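Local coordinates for protein UDP-N-acetylglucosamine 3-dehydrogenase (Acidithiobacillus ferrooxidans, PDB 7BVJ) that catalyses the NAD(+)-dependent oxidation of the glucosamine 3-position of UDP-N-acetylglucosamine to a ketone, a step in the biosynthesis of lipid A, at residues Leu28-Phe32 / Cys48-Val54; Arg16-Gln20 / Val42-Leu46; Val85-Ile89 / Glu272-Phe276; Val113-His118 / Val286-Gly290. All coordinates share one frame; numbering follows the deposited sequence.

Interaction 1 of 4, residues Leu28-Phe32 / Cys48-Val54. With NAD (nicotinamide-adenine-dinucleotide), chain E.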
loop_
_atom_site.group_PDB
_atom_site.type_symbol
_atom_site.label_atom_id
_atom_site.label_comp_id
_atom_site.label_asym_id
_atom_site.label_seq_id
_atom_site.Cartn_x
_atom_site.Cartn_y
_atom_site.Cartn_z
ATOM N N LEU A 28 -19.757 2.150 12.829
ATOM C CA LEU A 28 -19.985 2.027 11.390
ATOM C C LEU A 28 -21.429 2.394 11.076
ATOM O O LEU A 28 -22.346 1.642 11.409
ATOM C CB LEU A 28 -19.675 0.610 10.925
ATOM C CG LEU A 28 -19.865 0.271 9.431
ATOM C CD1 LEU A 28 -18.851 0.959 8.529
ATOM C CD2 LEU A 28 -19.830 -1.240 9.192
ATOM N N ALA A 29 -21.638 3.557 10.457
ATOM C CA ALA A 29 -22.972 3.897 9.977
ATOM C C ALA A 29 -23.407 2.957 8.859
ATOM O O ALA A 29 -24.552 2.493 8.843
ATOM C CB ALA A 29 -23.007 5.346 9.493
ATOM N N GLY A 30 -22.515 2.656 7.921
ATOM C CA GLY A 30 -22.883 1.762 6.838
ATOM C C GLY A 30 -21.979 1.935 5.626
ATOM O O GLY A 30 -20.859 2.437 5.726
ATOM N N VAL A 31 -22.509 1.507 4.480
ATOM C CA VAL A 31 -21.734 1.304 3.270
ATOM C C VAL A 31 -22.530 1.800 2.066
ATOM O O VAL A 31 -23.760 1.912 2.100
ATOM C CB VAL A 31 -21.362 -0.189 3.111
ATOM C CG1 VAL A 31 -20.375 -0.631 4.214
ATOM C CG2 VAL A 31 -22.616 -1.039 3.172
ATOM N N PHE A 32 -21.803 2.142 1.004
ATOM C CA PHE A 32 -22.396 2.465 -0.282
ATOM C C PHE A 32 -21.594 1.778 -1.373
ATOM O O PHE A 32 -20.362 1.776 -1.342
ATOM C CB PHE A 32 -22.434 3.976 -0.579
ATOM C CG PHE A 32 -22.894 4.290 -1.992
ATOM C CD1 PHE A 32 -24.250 4.279 -2.310
ATOM C CD2 PHE A 32 -21.971 4.530 -3.007
ATOM C CE1 PHE A 32 -24.686 4.528 -3.610
ATOM C CE2 PHE A 32 -22.396 4.777 -4.321
ATOM C CZ PHE A 32 -23.762 4.786 -4.614
ATOM N N CYS A 48 -25.154 -2.957 9.600
ATOM C CA CYS A 48 -25.140 -1.524 9.358
ATOM C C CYS A 48 -26.148 -1.203 8.264
ATOM O O CYS A 48 -26.840 -2.088 7.764
ATOM C CB CYS A 48 -23.730 -1.074 8.979
ATOM S SG CYS A 48 -23.145 -1.809 7.441
ATOM N N ARG A 49 -26.210 0.071 7.882
ATOM C CA ARG A 49 -27.086 0.506 6.800
ATOM C C ARG A 49 -26.456 0.222 5.441
ATOM O O ARG A 49 -25.235 0.193 5.295
ATOM C CB ARG A 49 -27.365 2.008 6.903
ATOM C CG ARG A 49 -28.768 2.375 7.376
ATOM C CD ARG A 49 -28.961 3.893 7.453
ATOM N NE ARG A 49 -29.581 4.438 6.246
ATOM C CZ ARG A 49 -29.928 5.715 6.091
ATOM N NH1 ARG A 49 -29.695 6.585 7.064
ATOM N NH2 ARG A 49 -30.484 6.126 4.958
ATOM N N ALA A 50 -27.303 0.014 4.441
ATOM C CA ALA A 50 -26.914 0.137 3.044
ATOM C C ALA A 50 -27.502 1.448 2.543
ATOM O O ALA A 50 -28.727 1.597 2.493
ATOM C CB ALA A 50 -27.415 -1.044 2.211
ATOM N N PHE A 51 -26.619 2.417 2.179
ATOM C CA PHE A 51 -27.170 3.724 1.862
ATOM C C PHE A 51 -27.620 3.801 0.402
ATOM O O PHE A 51 -27.037 3.152 -0.479
ATOM C CB PHE A 51 -26.144 4.817 2.134
ATOM C CG PHE A 51 -25.962 5.139 3.604
ATOM C CD1 PHE A 51 -26.635 6.201 4.183
ATOM C CD2 PHE A 51 -25.099 4.385 4.393
ATOM C CE1 PHE A 51 -26.461 6.509 5.548
ATOM C CE2 PHE A 51 -24.903 4.690 5.745
ATOM C CZ PHE A 51 -25.592 5.751 6.322
ATOM N N PRO A 52 -28.656 4.595 0.123
ATOM C CA PRO A 52 -29.141 4.717 -1.255
ATOM C C PRO A 52 -28.300 5.627 -2.131
ATOM O O PRO A 52 -28.547 5.675 -3.338
ATOM C CB PRO A 52 -30.543 5.298 -1.072
ATOM C CG PRO A 52 -30.410 6.133 0.165
ATOM C CD PRO A 52 -29.492 5.360 1.070
ATOM N N SER A 53 -27.336 6.358 -1.577
ATOM C CA SER A 53 -26.466 7.210 -2.384
ATOM C C SER A 53 -25.200 7.495 -1.588
ATOM O O SER A 53 -25.175 7.345 -0.363
ATOM C CB SER A 53 -27.150 8.525 -2.778
ATOM O OG SER A 53 -27.303 9.361 -1.641
ATOM N N VAL A 54 -24.146 7.904 -2.304
ATOM C CA VAL A 54 -22.909 8.291 -1.627
ATOM C C VAL A 54 -23.158 9.486 -0.713
ATOM O O VAL A 54 -22.595 9.573 0.389
ATOM C CB VAL A 54 -21.784 8.571 -2.644
ATOM C CG1 VAL A 54 -22.111 9.758 -3.511
ATOM C CG2 VAL A 54 -20.471 8.821 -1.922
HETATM P PA NAD E . -13.729 -5.008 -6.700
HETATM O O1A NAD E . -14.229 -4.483 -8.000
HETATM O O2A NAD E . -13.965 -6.341 -6.038
HETATM O O5B NAD E . -14.604 -3.945 -5.622
HETATM C C5B NAD E . -14.981 -2.814 -6.369
HETATM C C4B NAD E . -16.280 -2.240 -5.792
HETATM O O4B NAD E . -16.405 -0.884 -6.143
HETATM C C3B NAD E . -17.425 -3.002 -6.478
HETATM O O3B NAD E . -18.214 -3.415 -5.422
HETATM C C2B NAD E . -18.112 -1.923 -7.332
HETATM O O2B NAD E . -19.526 -2.094 -7.362
HETATM C C1B NAD E . -17.775 -0.686 -6.501
HETATM N N9A NAD E . -17.782 0.563 -7.252
HETATM C C8A NAD E . -17.336 0.856 -8.522
HETATM N N7A NAD E . -17.481 2.140 -8.844
HETATM C C5A NAD E . -18.045 2.722 -7.731
HETATM C C6A NAD E . -18.443 4.054 -7.446
HETATM N N6A NAD E . -18.282 5.039 -8.398
HETATM N N1A NAD E . -18.991 4.351 -6.233
HETATM C C2A NAD E . -19.128 3.310 -5.343
HETATM N N3A NAD E . -18.790 2.009 -5.473
HETATM C C4A NAD E . -18.248 1.751 -6.708
HETATM O O3 NAD E . -12.137 -4.846 -6.450
HETATM P PN NAD E . -11.540 -4.890 -4.964
HETATM O O1N NAD E . -12.348 -4.507 -3.750
HETATM O O2N NAD E . -10.529 -5.972 -5.136
HETATM O O5D NAD E . -10.364 -3.534 -4.934
#
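Val-31 O accepts the shortest polar bond here, from Phe-51 N at 2.9 Å, almost straight (178° at the hydrogen). Two further backbone bonds make this a parallel pairing: Arg-49 N gives to Ala-29 O at 3.1 Å, and Val-31 N gives to Arg-49 O, also at 3.1 Å. Arg-49 thus uses both its amide and its carbonyl on the residues flanking Gly-30. This hooks the short edge strand 49-50 onto the Rossmann sheet and completes a beta-alpha-beta unit with helix 36-46.

The lack of a side chain at Gly-30 matters, because a CB would run into Arg-49 O and the Phe-51 ring. Instead Phe-51 CE2 comes edge-on to Gly-30 CA at 3.7 Å, while one face of its ring lies against the Arg-49 guanidinium. Cys-48 SG, set between its own backbone N and carbonyl carbon (chi1 63°), reaches Gly-30 CA at 3.6 Å and also touches Leu-28 CD2.

At the far end, the Phe-32 ring reaches across to the loop before helix 54-59 (chi1 173°). Phe-51 O lies in the ring plane, 3.5 Å from Phe-32 CD1, and Val-54 N sits over the centre of one face. On its CE2 side, Phe-32 meets the adenine of NAD, with C2A 3.7 Å away. Ser-53 caps the following helix through Ala-56 N. The strands are thus joined by backbone bonds, and the ring probably contributes to NAD binding through apolar contact, polar bonds coming from residues such as Asp-33 and Arg-38.

Interaction 2 of 4, residues Arg16-Gln20 / Val42-Leu46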
loop_
_atom_site.group_PDB
_atom_site.type_symbol
_atom_site.label_atom_id
_atom_site.label_comp_id
_atom_site.label_asym_id
_atom_site.label_seq_id
_atom_site.Cartn_x
_atom_site.Cartn_y
_atom_site.Cartn_z
ATOM N N ARG A 16 -15.247 -4.790 1.609
ATOM C CA ARG A 16 -15.942 -5.514 2.663
ATOM C C ARG A 16 -15.054 -5.703 3.892
ATOM O O ARG A 16 -15.519 -5.543 5.025
ATOM C CB ARG A 16 -16.427 -6.856 2.123
ATOM C CG ARG A 16 -16.937 -7.801 3.183
ATOM C CD ARG A 16 -17.726 -8.965 2.564
ATOM N NE ARG A 16 -18.016 -10.024 3.531
ATOM C CZ ARG A 16 -17.155 -10.980 3.875
ATOM N NH1 ARG A 16 -15.938 -11.010 3.335
ATOM N NH2 ARG A 16 -17.507 -11.904 4.762
ATOM N N PHE A 17 -13.779 -6.053 3.692
ATOM C CA PHE A 17 -12.852 -6.190 4.819
ATOM C C PHE A 17 -12.673 -4.864 5.549
ATOM O O PHE A 17 -12.641 -4.828 6.787
ATOM C CB PHE A 17 -11.494 -6.719 4.336
ATOM C CG PHE A 17 -11.545 -8.122 3.797
ATOM C CD1 PHE A 17 -11.166 -8.392 2.501
ATOM C CD2 PHE A 17 -11.996 -9.165 4.584
ATOM C CE1 PHE A 17 -11.229 -9.685 1.995
ATOM C CE2 PHE A 17 -12.060 -10.458 4.087
ATOM C CZ PHE A 17 -11.681 -10.717 2.791
ATOM N N HIS A 18 -12.534 -3.766 4.796
ATOM C CA HIS A 18 -12.517 -2.449 5.431
ATOM C C HIS A 18 -13.734 -2.268 6.329
ATOM O O HIS A 18 -13.625 -1.787 7.471
ATOM C CB HIS A 18 -12.506 -1.335 4.395
ATOM C CG HIS A 18 -11.161 -1.017 3.830
ATOM N ND1 HIS A 18 -10.547 0.200 4.021
ATOM C CD2 HIS A 18 -10.356 -1.716 2.999
ATOM C CE1 HIS A 18 -9.414 0.230 3.353
ATOM N NE2 HIS A 18 -9.272 -0.924 2.729
ATOM N N ALA A 19 -14.911 -2.634 5.807
ATOM C CA ALA A 19 -16.156 -2.455 6.552
ATOM C C ALA A 19 -16.178 -3.300 7.826
ATOM O O ALA A 19 -16.631 -2.833 8.885
ATOM C CB ALA A 19 -17.356 -2.790 5.659
ATOM N N GLN A 20 -15.687 -4.544 7.744
ATOM C CA GLN A 20 -15.606 -5.390 8.937
ATOM C C GLN A 20 -14.745 -4.735 10.010
ATOM O O GLN A 20 -15.118 -4.713 11.195
ATOM C CB GLN A 20 -15.046 -6.775 8.591
ATOM C CG GLN A 20 -15.893 -7.596 7.616
ATOM C CD GLN A 20 -15.305 -8.964 7.299
ATOM O OE1 GLN A 20 -14.142 -9.250 7.610
ATOM N NE2 GLN A 20 -16.109 -9.822 6.679
ATOM N N VAL A 42 -23.595 -6.686 2.259
ATOM C CA VAL A 42 -22.569 -6.269 3.215
ATOM C C VAL A 42 -23.220 -5.681 4.464
ATOM O O VAL A 42 -22.841 -6.010 5.599
ATOM C CB VAL A 42 -21.584 -5.279 2.558
ATOM C CG1 VAL A 42 -20.624 -4.728 3.575
ATOM C CG2 VAL A 42 -20.800 -5.968 1.440
ATOM N N ALA A 43 -24.227 -4.828 4.272
ATOM C CA ALA A 43 -24.939 -4.245 5.404
ATOM C C ALA A 43 -25.643 -5.318 6.230
ATOM O O ALA A 43 -25.595 -5.286 7.461
ATOM C CB ALA A 43 -25.930 -3.201 4.911
ATOM N N ALA A 44 -26.297 -6.282 5.576
ATOM C CA ALA A 44 -26.936 -7.374 6.306
ATOM C C ALA A 44 -25.925 -8.143 7.144
ATOM O O ALA A 44 -26.210 -8.530 8.280
ATOM C CB ALA A 44 -27.630 -8.316 5.321
ATOM N N GLU A 45 -24.738 -8.374 6.600
ATOM C CA GLU A 45 -23.757 -9.175 7.314
ATOM C C GLU A 45 -23.158 -8.401 8.486
ATOM O O GLU A 45 -22.880 -8.981 9.546
ATOM C CB GLU A 45 -22.695 -9.642 6.322
ATOM C CG GLU A 45 -21.401 -10.173 6.913
ATOM C CD GLU A 45 -20.295 -10.206 5.872
ATOM O OE1 GLU A 45 -20.569 -10.652 4.744
ATOM O OE2 GLU A 45 -19.162 -9.770 6.176
ATOM N N LEU A 46 -22.980 -7.088 8.340
ATOM C CA LEU A 46 -22.381 -6.300 9.408
ATOM C C LEU A 46 -23.401 -5.572 10.265
ATOM O O LEU A 46 -23.010 -4.919 11.237
ATOM C CB LEU A 46 -21.387 -5.293 8.828
ATOM C CG LEU A 46 -20.243 -5.932 8.044
ATOM C CD1 LEU A 46 -19.294 -4.882 7.541
ATOM C CD2 LEU A 46 -19.519 -6.906 8.939
#
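Leu-46 lays its CD1 methyl on Ala-19 CB at 3.4 Å, tighter than usual for two carbons, while its CD2 rests on Gln-20 CG at 3.9 Å, Leu-46 and Gln-20 lying nearly perpendicular. Val-42 CG1 adds a looser touch to the same Ala-19 methyl, so the small residue takes leucine and valine from the other helix.

A polar strip runs beside it. The Arg-16 chain is extended from CG to NE, which carries the guanidinium across to Glu-45. Arg-16 NE bonds Glu-45 OE1 at 2.9 Å and 161°, on the syn lone pair and within the guanidinium plane; its second approach, to Glu-45 OE2, is bent and weak. That OE2 has a sounder donor in Gln-20 NE2, at 3.1 Å, and lies in the plane of that amide. The carboxylate stands steeply to the guanidinium, the planes 78° apart. Gln-20 NE2 sits over the guanidinium centre but, being a donor itself, makes no bond to it; both groups turn to the carboxylate. A methionine in place of Arg-16 would probably leave the Glu-45 carboxylate without its cation and held across this contact chiefly by Gln-20.

The two helical segments run roughly parallel, 29° apart with axes 10.8 Å from each other, and pack side by side on the Rossmann sheet: Ala-19 also touches Val-8 and Val-31 on strands 5-9 and 27-32, and Leu-46 touches Leu-28.

Interaction 3 of 4, residues Val85-Ile89 / Glu272-Phe276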
loop_
_atom_site.group_PDB
_atom_site.type_symbol
_atom_site.label_atom_id
_atom_site.label_comp_id
_atom_site.label_asym_id
_atom_site.label_seq_id
_atom_site.Cartn_x
_atom_site.Cartn_y
_atom_site.Cartn_z
ATOM N N VAL A 85 -15.449 15.252 5.019
ATOM C CA VAL A 85 -15.282 13.895 5.530
ATOM C C VAL A 85 -13.836 13.451 5.281
ATOM O O VAL A 85 -13.328 13.554 4.156
ATOM C CB VAL A 85 -16.302 12.934 4.881
ATOM C CG1 VAL A 85 -15.975 11.463 5.189
ATOM C CG2 VAL A 85 -17.751 13.272 5.333
ATOM N N HIS A 86 -13.168 12.974 6.332
ATOM C CA HIS A 86 -11.809 12.449 6.192
ATOM C C HIS A 86 -11.809 11.156 5.368
ATOM O O HIS A 86 -12.791 10.403 5.352
ATOM C CB HIS A 86 -11.188 12.175 7.561
ATOM C CG HIS A 86 -11.346 13.287 8.560
ATOM N ND1 HIS A 86 -10.483 14.360 8.637
ATOM C CD2 HIS A 86 -12.236 13.457 9.564
ATOM C CE1 HIS A 86 -10.857 15.161 9.619
ATOM N NE2 HIS A 86 -11.912 14.629 10.205
ATOM N N CYS A 87 -10.680 10.878 4.699
ATOM C CA CYS A 87 -10.611 9.804 3.706
ATOM C C CYS A 87 -9.377 8.930 3.875
ATOM O O CYS A 87 -8.248 9.436 3.934
ATOM C CB CYS A 87 -10.601 10.383 2.279
ATOM S SG CYS A 87 -12.104 11.177 1.824
ATOM N N LEU A 88 -9.598 7.623 3.931
ATOM C CA LEU A 88 -8.560 6.621 3.695
ATOM C C LEU A 88 -8.826 6.008 2.309
ATOM O O LEU A 88 -9.831 5.316 2.109
ATOM C CB LEU A 88 -8.559 5.566 4.811
ATOM C CG LEU A 88 -7.849 4.226 4.588
ATOM C CD1 LEU A 88 -6.375 4.440 4.255
ATOM C CD2 LEU A 88 -8.006 3.302 5.781
ATOM N N ILE A 89 -7.943 6.277 1.346
ATOM C CA ILE A 89 -8.106 5.812 -0.030
ATOM C C ILE A 89 -7.247 4.572 -0.230
ATOM O O ILE A 89 -6.046 4.581 0.080
ATOM C CB ILE A 89 -7.717 6.904 -1.039
ATOM C CG1 ILE A 89 -8.582 8.149 -0.844
ATOM C CG2 ILE A 89 -7.824 6.373 -2.483
ATOM C CD1 ILE A 89 -8.198 9.301 -1.735
ATOM N N GLU A 272 -3.995 -0.432 10.064
ATOM C CA GLU A 272 -4.011 0.741 9.201
ATOM C C GLU A 272 -5.265 1.588 9.455
ATOM O O GLU A 272 -5.208 2.827 9.493
ATOM C CB GLU A 272 -3.889 0.235 7.752
ATOM C CG GLU A 272 -4.180 1.151 6.600
ATOM C CD GLU A 272 -3.818 0.500 5.237
ATOM O OE1 GLU A 272 -2.768 0.819 4.634
ATOM O OE2 GLU A 272 -4.581 -0.364 4.776
ATOM N N ILE A 273 -6.395 0.940 9.722
ATOM C CA ILE A 273 -7.612 1.710 9.940
ATOM C C ILE A 273 -7.585 2.366 11.314
ATOM O O ILE A 273 -7.970 3.539 11.466
ATOM C CB ILE A 273 -8.847 0.815 9.726
ATOM C CG1 ILE A 273 -9.086 0.677 8.219
ATOM C CG2 ILE A 273 -10.089 1.404 10.421
ATOM C CD1 ILE A 273 -10.147 -0.344 7.834
ATOM N N GLU A 274 -7.102 1.646 12.332
ATOM C CA GLU A 274 -6.969 2.281 13.641
ATOM C C GLU A 274 -6.022 3.467 13.572
ATOM O O GLU A 274 -6.271 4.505 14.196
ATOM C CB GLU A 274 -6.493 1.297 14.709
ATOM C CG GLU A 274 -6.454 1.974 16.084
ATOM C CD GLU A 274 -5.964 1.085 17.206
ATOM O OE1 GLU A 274 -6.183 -0.140 17.146
ATOM O OE2 GLU A 274 -5.359 1.625 18.155
ATOM N N ASP A 275 -4.945 3.346 12.796
ATOM C CA ASP A 275 -4.025 4.467 12.658
ATOM C C ASP A 275 -4.713 5.670 12.006
ATOM O O ASP A 275 -4.574 6.806 12.475
ATOM C CB ASP A 275 -2.798 4.015 11.873
ATOM C CG ASP A 275 -1.767 5.095 11.745
ATOM O OD1 ASP A 275 -1.964 5.975 10.886
ATOM O OD2 ASP A 275 -0.757 5.073 12.491
ATOM N N PHE A 276 -5.462 5.434 10.920
ATOM C CA PHE A 276 -6.217 6.503 10.254
ATOM C C PHE A 276 -7.148 7.224 11.239
ATOM O O PHE A 276 -7.171 8.471 11.322
ATOM C CB PHE A 276 -6.969 5.870 9.059
ATOM C CG PHE A 276 -8.038 6.739 8.408
ATOM C CD1 PHE A 276 -7.756 8.017 7.939
ATOM C CD2 PHE A 276 -9.314 6.227 8.200
ATOM C CE1 PHE A 276 -8.749 8.788 7.308
ATOM C CE2 PHE A 276 -10.316 6.991 7.590
ATOM C CZ PHE A 276 -10.029 8.278 7.136
#
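Leu-88 CB sits squarely over the Phe-276 ring, 3.6 Å from its centroid and 13° off the normal, a CH-pi contact made by the first carbon of the side chain rather than its tip. The ring reaches past it to the strand backbone: Phe-276 CZ comes to 3.3 Å from Leu-88 N, and His-86 C lies at the ring edge, near its plane. Further out on Leu-88, the CD2 methyl meets Ile-273 CG1 at 3.7 Å, the leucine lying crosswise to the isoleucine. The interface between these segments is thus carried by carbon, one leucine being shared by a phenylalanine and an isoleucine about one helical turn apart (i, i+3).

Behind this first shell, one torsion and a backbone bond set the ring in place. Phe-276 CG stands opposite its own backbone N (chi1 168°), throwing the ring out from the helix toward the strand, and Phe-276 N is fixed by Glu-272 O at 3.0 Å. From the His-86 side chain it is CB that meets the ring, while the imidazole leads away and its ND1 is hydrogen-bonded to Val-113 N.

Helix segment 272-276 runs nearly antiparallel to strand 86-89, at 156° with axes 10.0 Å apart. It covers one side of the Rossmann sheet next to helix 13-25, where Tyr-22 touches both Ile-273 and Phe-276; the Cys-87 CB bond points away from it, and that side chain touches Ala-80 and Met-81 of helix 73-82.

Interaction 4 of 4, residues Val113-His118 / Val286-Gly290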
loop_
_atom_site.group_PDB
_atom_site.type_symbol
_atom_site.label_atom_id
_atom_site.label_comp_id
_atom_site.label_asym_id
_atom_site.label_seq_id
_atom_site.Cartn_x
_atom_site.Cartn_y
_atom_site.Cartn_z
ATOM N N VAL A 113 -7.850 14.736 7.248
ATOM C CA VAL A 113 -6.813 13.708 7.178
ATOM C C VAL A 113 -6.990 12.945 5.876
ATOM O O VAL A 113 -8.093 12.485 5.548
ATOM C CB VAL A 113 -6.881 12.759 8.388
ATOM C CG1 VAL A 113 -6.023 11.530 8.145
ATOM C CG2 VAL A 113 -6.423 13.476 9.656
ATOM N N LEU A 114 -5.908 12.820 5.129
ATOM C CA LEU A 114 -5.883 12.105 3.866
ATOM C C LEU A 114 -4.857 10.992 4.015
ATOM O O LEU A 114 -3.665 11.261 4.193
ATOM C CB LEU A 114 -5.538 13.063 2.727
ATOM C CG LEU A 114 -5.232 12.585 1.316
ATOM C CD1 LEU A 114 -6.348 11.687 0.769
ATOM C CD2 LEU A 114 -5.043 13.812 0.445
ATOM N N ALA A 115 -5.326 9.750 3.988
ATOM C CA ALA A 115 -4.466 8.587 4.103
ATOM C C ALA A 115 -4.655 7.704 2.878
ATOM O O ALA A 115 -5.763 7.597 2.336
ATOM C CB ALA A 115 -4.749 7.804 5.389
ATOM N N ILE A 116 -3.560 7.100 2.427
ATOM C CA ILE A 116 -3.573 6.153 1.322
ATOM C C ILE A 116 -3.309 4.770 1.902
ATOM O O ILE A 116 -2.457 4.613 2.783
ATOM C CB ILE A 116 -2.528 6.514 0.243
ATOM C CG1 ILE A 116 -2.579 8.005 -0.090
ATOM C CG2 ILE A 116 -2.768 5.713 -1.033
ATOM C CD1 ILE A 116 -3.969 8.514 -0.479
ATOM N N GLY A 117 -4.039 3.772 1.409
ATOM C CA GLY A 117 -3.911 2.410 1.895
ATOM C C GLY A 117 -2.674 1.653 1.439
ATOM O O GLY A 117 -2.773 0.693 0.671
ATOM N N HIS A 118 -1.500 2.054 1.934
ATOM C CA HIS A 118 -0.251 1.370 1.621
ATOM C C HIS A 118 0.077 0.422 2.768
ATOM O O HIS A 118 0.916 0.697 3.639
ATOM C CB HIS A 118 0.853 2.383 1.351
ATOM C CG HIS A 118 0.822 2.913 -0.046
ATOM N ND1 HIS A 118 1.090 2.122 -1.139
ATOM C CD2 HIS A 118 0.511 4.137 -0.533
ATOM C CE1 HIS A 118 0.979 2.842 -2.240
ATOM N NE2 HIS A 118 0.622 4.068 -1.901
ATOM N N VAL A 286 -0.497 10.475 10.019
ATOM C CA VAL A 286 -0.998 9.168 9.648
ATOM C C VAL A 286 0.122 8.342 9.009
ATOM O O VAL A 286 1.130 8.873 8.547
ATOM C CB VAL A 286 -2.208 9.356 8.711
ATOM C CG1 VAL A 286 -1.748 9.639 7.263
ATOM C CG2 VAL A 286 -3.171 8.202 8.806
ATOM N N PHE A 287 -0.048 7.013 9.002
ATOM C CA PHE A 287 1.030 6.125 8.557
ATOM C C PHE A 287 1.444 6.388 7.105
ATOM O O PHE A 287 2.623 6.212 6.755
ATOM C CB PHE A 287 0.610 4.663 8.703
ATOM C CG PHE A 287 -0.367 4.242 7.653
ATOM C CD1 PHE A 287 -1.712 4.601 7.763
ATOM C CD2 PHE A 287 0.056 3.560 6.518
ATOM C CE1 PHE A 287 -2.610 4.256 6.780
ATOM C CE2 PHE A 287 -0.847 3.213 5.528
ATOM C CZ PHE A 287 -2.176 3.569 5.660
ATOM N N CYS A 288 0.506 6.779 6.238
ATOM C CA CYS A 288 0.863 7.146 4.869
ATOM C C CYS A 288 -0.129 8.196 4.401
ATOM O O CYS A 288 -1.309 7.877 4.209
ATOM C CB CYS A 288 0.858 5.932 3.942
ATOM S SG CYS A 288 1.178 6.322 2.204
ATOM N N ASP A 289 0.345 9.430 4.195
ATOM C CA ASP A 289 -0.573 10.498 3.831
ATOM C C ASP A 289 -0.606 10.698 2.317
ATOM O O ASP A 289 0.050 9.978 1.561
ATOM C CB ASP A 289 -0.228 11.785 4.588
ATOM C CG ASP A 289 1.046 12.478 4.086
ATOM O OD1 ASP A 289 1.676 12.044 3.094
ATOM O OD2 ASP A 289 1.417 13.492 4.716
ATOM N N GLY A 290 -1.384 11.697 1.880
ATOM C CA GLY A 290 -1.501 11.979 0.457
ATOM C C GLY A 290 -0.167 12.283 -0.204
ATOM O O GLY A 290 0.087 11.857 -1.336
#
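Val-113 touches Val-286 where strand 114-117, the last strand of the parallel Rossmann sheet, is met by the loop between helices 268-282 and 290-312. Leu-114 follows; its O takes a weak, bent bond from Gly-290 N at 3.3 Å, while Leu-114 CG lies 3.9 Å from Gly-290 CA. A CB on that glycine would strike the leucine's CD2. Ala-115 CB touches Val-286 CG2, 3.8 Å away.

Ile-116 makes the one firm bond across the segments, from its N to Cys-288 O at 3.0 Å and 162°. Its own O is pressed by Phe-287 CZ at 3.1 Å, an oblique approach to the ring, and receives His-118 N at 2.9 Å to close the inverse gamma turn centred on Gly-117. The ring arrives there because Phe-287 CG sits between its backbone N and carbonyl carbon (chi1 75°), bringing the ring against the turn; its edge also meets His-118 O. Replacing Phe-287 with an alanine would probably strip the packing from Ile-116 O and Ala-115 CB, leaving a gap beside the turn. The loop itself is pinned at Phe-287 N by Asp-275, and Asp-289 caps the following helix at Ala-292 N.

At His-118, Cys-288 SG meets the ring edge, 3.6 Å from His-118 CD2.

Overall arrangement
From the N terminus, interaction 2 opens on helix 13-25 and closes its loop at helix 36-46. Interaction 1 starts inside that span, on strand 27-32, and closes just beyond it, so the two cross; they touch where Cys-48 N probably bonds Ala-43 O. Both span only about 15 to 21 intervening residues and build the nucleotide-binding half of the Rossmann fold. Interactions 3 and 4 open after both have closed, and cross each other, but each bridges well over 150 residues, bringing helix 268-282 and the loop after it back onto neighbouring strands 86-90 and 114-117. Interactions 2 and 3 meet at His-18, against Ile-273 and Leu-88, joining the early and late chain.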